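Local coordinates for HD domain-containing protein (Aquifex aeolicus, PDB 2HEK), which is of unknown function but, as a zinc- and GDP-binding member of the HD-domain family, may act as a dGTPase, at residues P8-V13 against Y165-A170; P45-T50 against Y171-S176. All coordinates share one frame; numbering follows the deposited sequence.

Contact 1: P8-V13 against Y165-A170; sequences PLYGFV and YLRRDA
Leu9 lies between two consecutive arginines, and no hydrogen bond links the two segments. Its methyl CD2 packs 3.5 Å from CB of Arg168 at the helix surface and also lies over one face of that arginine's guanidinium, displaced toward the rim. On the neighbouring arginine the contact is aliphatic, CD2 of Leu9 to CG of Arg167 at 3.7 Å, the two side chains running antiparallel alongside one another. Arg167, extended from CG to NE, carries its guanidinium beneath the carbonyl of Leu9; the O sits 3.3 Å above that plane, a poor angle for a bond with NH2. Arg168 bends instead at its third torsion (-51°). Its NH2 comes 3.6 Å from CE1 of Tyr10, with the ring and guanidinium planes 60° apart, and the Tyr10 ring rests one face on CB of Leu9. Asp164 holds both polar ends, bonding Tyr10 OH and forming a salt bridge with Arg168 NH2, which Asp7 also engages. A classic beta bulge sets Tyr10 and Gly11 opposite Asp7. The bulged turn of an antiparallel hairpin thus packs on helix 160-173, which supplies Asp161 to the zinc site of the HD domain.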
# COMPACT_ATOMS: atom_id res chain seq x y z
N PRO A 8 3.16 0.85 -13.05
CA PRO A 8 2.90 1.01 -11.60
C PRO A 8 1.98 -0.07 -11.03
O PRO A 8 1.98 -0.28 -9.81
CB PRO A 8 2.21 2.39 -11.51
CG PRO A 8 1.66 2.64 -12.90
CD PRO A 8 2.68 2.01 -13.82
N LEU A 9 1.24 -0.80 -11.89
CA LEU A 9 0.41 -1.89 -11.38
C LEU A 9 1.26 -3.11 -11.01
O LEU A 9 0.89 -3.86 -10.13
CB LEU A 9 -0.65 -2.31 -12.41
CG LEU A 9 -1.99 -1.55 -12.31
CD1 LEU A 9 -1.86 -0.02 -12.56
CD2 LEU A 9 -2.84 -2.23 -13.31
N TYR A 10 2.37 -3.32 -11.69
CA TYR A 10 3.06 -4.63 -11.60
C TYR A 10 4.52 -4.50 -11.26
O TYR A 10 5.17 -5.50 -11.03
CB TYR A 10 2.95 -5.38 -12.95
CG TYR A 10 1.51 -5.59 -13.35
CD1 TYR A 10 1.03 -5.08 -14.55
CD2 TYR A 10 0.62 -6.24 -12.48
CE1 TYR A 10 -0.31 -5.24 -14.91
CE2 TYR A 10 -0.74 -6.40 -12.84
CZ TYR A 10 -1.17 -5.92 -14.05
OH TYR A 10 -2.47 -6.08 -14.41
N GLY A 11 5.05 -3.28 -11.27
CA GLY A 11 6.50 -3.07 -11.16
C GLY A 11 7.09 -2.93 -12.56
O GLY A 11 7.26 -1.82 -13.08
N PHE A 12 7.38 -4.05 -13.19
CA PHE A 12 7.88 -4.05 -14.60
C PHE A 12 7.14 -5.10 -15.39
O PHE A 12 6.76 -6.12 -14.83
CB PHE A 12 9.38 -4.32 -14.64
CG PHE A 12 10.20 -3.18 -14.14
CD1 PHE A 12 10.64 -2.17 -15.03
CD2 PHE A 12 10.50 -3.06 -12.79
CE1 PHE A 12 11.39 -1.10 -14.57
CE2 PHE A 12 11.25 -1.96 -12.32
CZ PHE A 12 11.68 -0.99 -13.21
N VAL A 13 6.87 -4.83 -16.67
CA VAL A 13 6.39 -5.86 -17.59
C VAL A 13 7.52 -6.24 -18.56
O VAL A 13 8.06 -5.39 -19.26
CB VAL A 13 5.14 -5.38 -18.34
CG1 VAL A 13 4.72 -6.38 -19.46
CG2 VAL A 13 3.98 -5.12 -17.30
N TYR A 165 -7.93 -4.52 -16.56
CA TYR A 165 -8.60 -3.22 -16.55
C TYR A 165 -9.26 -2.89 -15.21
O TYR A 165 -9.30 -1.72 -14.84
CB TYR A 165 -9.51 -3.02 -17.77
CG TYR A 165 -10.81 -3.77 -17.89
CD1 TYR A 165 -11.79 -3.68 -16.91
CD2 TYR A 165 -11.03 -4.59 -19.00
CE1 TYR A 165 -12.98 -4.40 -17.05
CE2 TYR A 165 -12.21 -5.33 -19.14
CZ TYR A 165 -13.19 -5.23 -18.16
OH TYR A 165 -14.36 -5.94 -18.28
N LEU A 166 -9.77 -3.89 -14.48
CA LEU A 166 -10.40 -3.57 -13.20
C LEU A 166 -9.38 -2.93 -12.27
O LEU A 166 -9.65 -1.90 -11.67
CB LEU A 166 -11.03 -4.79 -12.51
CG LEU A 166 -12.30 -5.35 -13.18
CD1 LEU A 166 -12.64 -6.70 -12.49
CD2 LEU A 166 -13.48 -4.32 -13.09
N ARG A 167 -8.21 -3.56 -12.18
CA ARG A 167 -7.09 -3.03 -11.35
C ARG A 167 -6.55 -1.69 -11.85
O ARG A 167 -6.27 -0.76 -11.07
CB ARG A 167 -5.97 -4.09 -11.20
CG ARG A 167 -4.69 -3.66 -10.38
CD ARG A 167 -3.56 -4.85 -10.08
NE ARG A 167 -2.64 -4.33 -9.08
CZ ARG A 167 -1.80 -5.09 -8.43
NH1 ARG A 167 -1.76 -6.40 -8.67
NH2 ARG A 167 -1.01 -4.55 -7.52
N ARG A 168 -6.33 -1.57 -13.16
CA ARG A 168 -5.78 -0.33 -13.69
C ARG A 168 -6.79 0.84 -13.57
O ARG A 168 -6.42 1.98 -13.21
CB ARG A 168 -5.35 -0.56 -15.17
CG ARG A 168 -4.56 0.63 -15.83
CD ARG A 168 -4.00 0.25 -17.27
NE ARG A 168 -3.27 -1.02 -17.14
CZ ARG A 168 -2.00 -1.13 -16.76
NH1 ARG A 168 -1.26 -0.04 -16.55
NH2 ARG A 168 -1.49 -2.33 -16.60
N ASP A 169 -8.07 0.57 -13.87
CA ASP A 169 -9.13 1.57 -13.75
C ASP A 169 -9.19 2.05 -12.30
O ASP A 169 -9.27 3.24 -12.07
CB ASP A 169 -10.49 1.03 -14.22
CG ASP A 169 -10.53 0.73 -15.73
OD1 ASP A 169 -9.59 1.09 -16.46
OD2 ASP A 169 -11.51 0.12 -16.20
N ALA A 170 -9.09 1.13 -11.33
CA ALA A 170 -9.16 1.49 -9.90
C ALA A 170 -7.95 2.34 -9.54
O ALA A 170 -8.07 3.32 -8.84
CB ALA A 170 -9.18 0.27 -9.03

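Contact 2: P45-T50 against Y171-S176; sequences PSAQHT and YFCGVS
Phe172 and His49 form an offset stack, with ring centroids 4.6 Å apart and planes inclined by 21°. The overlap is completed by the histidine's own CB, which stands 3.6 Å from the Phe172 centroid and almost exactly over it, a CH-pi contact. In His49 chi1 (46°) sets CG in the crowded position between the backbone N and the carbonyl carbon, against CG of Phe172 at 3.7 Å. A second contact reaches the rim of the Phe172 ring: Ser46 O lies in its plane, 3.6 Å from CD2 of Phe172. Ser46 CB in turn packs 3.2 Å from Phe172 O, and beside it Ala47 CB meets Cys173 SG at 3.9 Å. The Phe172 ring also meets Phe172 of the second subunit, with planes at about 70°. An alanine in place of Phe172 would probably leave His49 without its stacking partner and open a gap beneath its CB, and the ring pair across the interface would be lost.

No direct hydrogen bond joins the two segments; a water bridges them instead, accepting from Ser46 N and donating to Cys173 O at 2.9 Å. An inverse gamma turn centred on Ala47, with a weak bond from Gln48 N to Ser46 O, sets the bend that brings Ser46 and His49 onto the same aromatic ring. His49 N is buried without a partner. Gly174, with positive phi, leads the chain out of helix 160-173, while Thr50 sits at the N-cap of helix 51-69, its OG1 bonding Glu53 OE2 and, weakly, Phe52 N. That helix bears the zinc ligand His54; at the interface with the second subunit, the contact packs the loop leading into the zinc-binding helix of an HD domain against the end of helix 160-173.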
# COMPACT_ATOMS: atom_id res chain seq x y z
N PRO A 45 -10.48 12.85 -12.67
CA PRO A 45 -9.47 13.57 -13.47
C PRO A 45 -8.21 12.76 -13.81
O PRO A 45 -7.62 12.98 -14.88
CB PRO A 45 -9.13 14.79 -12.58
CG PRO A 45 -10.43 15.05 -11.86
CD PRO A 45 -10.87 13.64 -11.49
N SER A 46 -7.85 11.81 -12.96
CA SER A 46 -6.60 11.05 -13.14
C SER A 46 -6.79 9.81 -14.06
O SER A 46 -5.83 9.06 -14.28
CB SER A 46 -6.07 10.64 -11.77
OG SER A 46 -5.56 11.80 -11.06
N ALA A 47 -8.00 9.63 -14.62
CA ALA A 47 -8.28 8.49 -15.55
C ALA A 47 -7.66 8.73 -16.91
O ALA A 47 -8.37 8.72 -17.93
CB ALA A 47 -9.82 8.25 -15.72
N GLN A 48 -6.35 8.87 -16.93
CA GLN A 48 -5.64 9.24 -18.18
C GLN A 48 -4.98 8.03 -18.85
O GLN A 48 -4.37 8.17 -19.89
CB GLN A 48 -4.54 10.27 -17.85
CG GLN A 48 -5.07 11.57 -17.22
CD GLN A 48 -5.77 12.41 -18.24
OE1 GLN A 48 -6.61 13.20 -17.91
NE2 GLN A 48 -5.44 12.22 -19.48
N HIS A 49 -5.08 6.85 -18.24
CA HIS A 49 -4.40 5.65 -18.77
C HIS A 49 -4.98 5.28 -20.15
O HIS A 49 -6.18 5.56 -20.45
CB HIS A 49 -4.55 4.47 -17.81
CG HIS A 49 -5.95 4.28 -17.29
ND1 HIS A 49 -6.62 3.07 -17.36
CD2 HIS A 49 -6.79 5.15 -16.69
CE1 HIS A 49 -7.82 3.20 -16.82
NE2 HIS A 49 -7.96 4.46 -16.43
N THR A 50 -4.12 4.69 -21.00
CA THR A 50 -4.53 4.38 -22.37
C THR A 50 -4.57 2.89 -22.66
O THR A 50 -4.13 2.07 -21.84
CB THR A 50 -3.60 5.05 -23.41
OG1 THR A 50 -2.40 4.30 -23.51
CG2 THR A 50 -3.23 6.47 -22.99
N TYR A 171 -6.78 1.95 -10.03
CA TYR A 171 -5.51 2.61 -9.69
C TYR A 171 -5.52 4.05 -10.19
O TYR A 171 -5.11 4.96 -9.47
CB TYR A 171 -4.34 1.84 -10.34
CG TYR A 171 -2.97 2.35 -9.96
CD1 TYR A 171 -2.34 1.87 -8.80
CD2 TYR A 171 -2.28 3.28 -10.79
CE1 TYR A 171 -1.06 2.35 -8.43
CE2 TYR A 171 -0.98 3.72 -10.47
CZ TYR A 171 -0.39 3.23 -9.26
OH TYR A 171 0.85 3.67 -8.85
N PHE A 172 -5.98 4.27 -11.41
CA PHE A 172 -5.94 5.63 -11.98
C PHE A 172 -7.16 6.46 -11.60
O PHE A 172 -7.04 7.66 -11.43
CB PHE A 172 -5.83 5.60 -13.52
CG PHE A 172 -4.45 5.23 -14.02
CD1 PHE A 172 -4.04 3.90 -14.05
CD2 PHE A 172 -3.59 6.20 -14.48
CE1 PHE A 172 -2.77 3.54 -14.50
CE2 PHE A 172 -2.28 5.83 -14.95
CZ PHE A 172 -1.89 4.49 -14.93
N CYS A 173 -8.34 5.86 -11.53
CA CYS A 173 -9.52 6.66 -11.09
C CYS A 173 -9.42 7.07 -9.64
O CYS A 173 -9.89 8.15 -9.29
CB CYS A 173 -10.86 5.95 -11.31
SG CYS A 173 -11.22 5.73 -13.06
N GLY A 174 -8.78 6.22 -8.83
CA GLY A 174 -8.65 6.43 -7.37
C GLY A 174 -9.79 5.75 -6.61
O GLY A 174 -10.35 6.34 -5.71
N VAL A 175 -10.11 4.49 -6.93
CA VAL A 175 -11.20 3.79 -6.28
C VAL A 175 -10.64 2.87 -5.21
O VAL A 175 -10.18 1.78 -5.48
CB VAL A 175 -12.12 3.06 -7.32
CG1 VAL A 175 -13.29 2.34 -6.62
CG2 VAL A 175 -12.67 4.08 -8.29
N SER A 176 -10.72 3.36 -3.98
CA SER A 176 -10.11 2.80 -2.77
C SER A 176 -11.00 1.79 -2.06
O SER A 176 -10.72 1.42 -0.91
CB SER A 176 -9.86 3.96 -1.79
OG SER A 176 -11.05 4.72 -1.56
O HOH W 1 -9.52 10.65 -10.68

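From the N terminus the chain passes through the hairpin of strands 2-7 and 11-16, whose turn enters contact 1, then through the loop 45-50 of contact 2 before helix 51-69 begins. Helix 160-173 returns to meet both: contact 1 closes a largely helical loop of 151 residues and contact 2 one of 120. Their segments alternate along the sequence, so the two closures cross. Near the second closure Ala170 O and Val175 N, 3.0 Å apart, probably share a hydrogen bond, and Pro8 packs on Tyr171. Hairpin and pre-helix loop are thereby tied to one helix, and both contacts reach the second subunit.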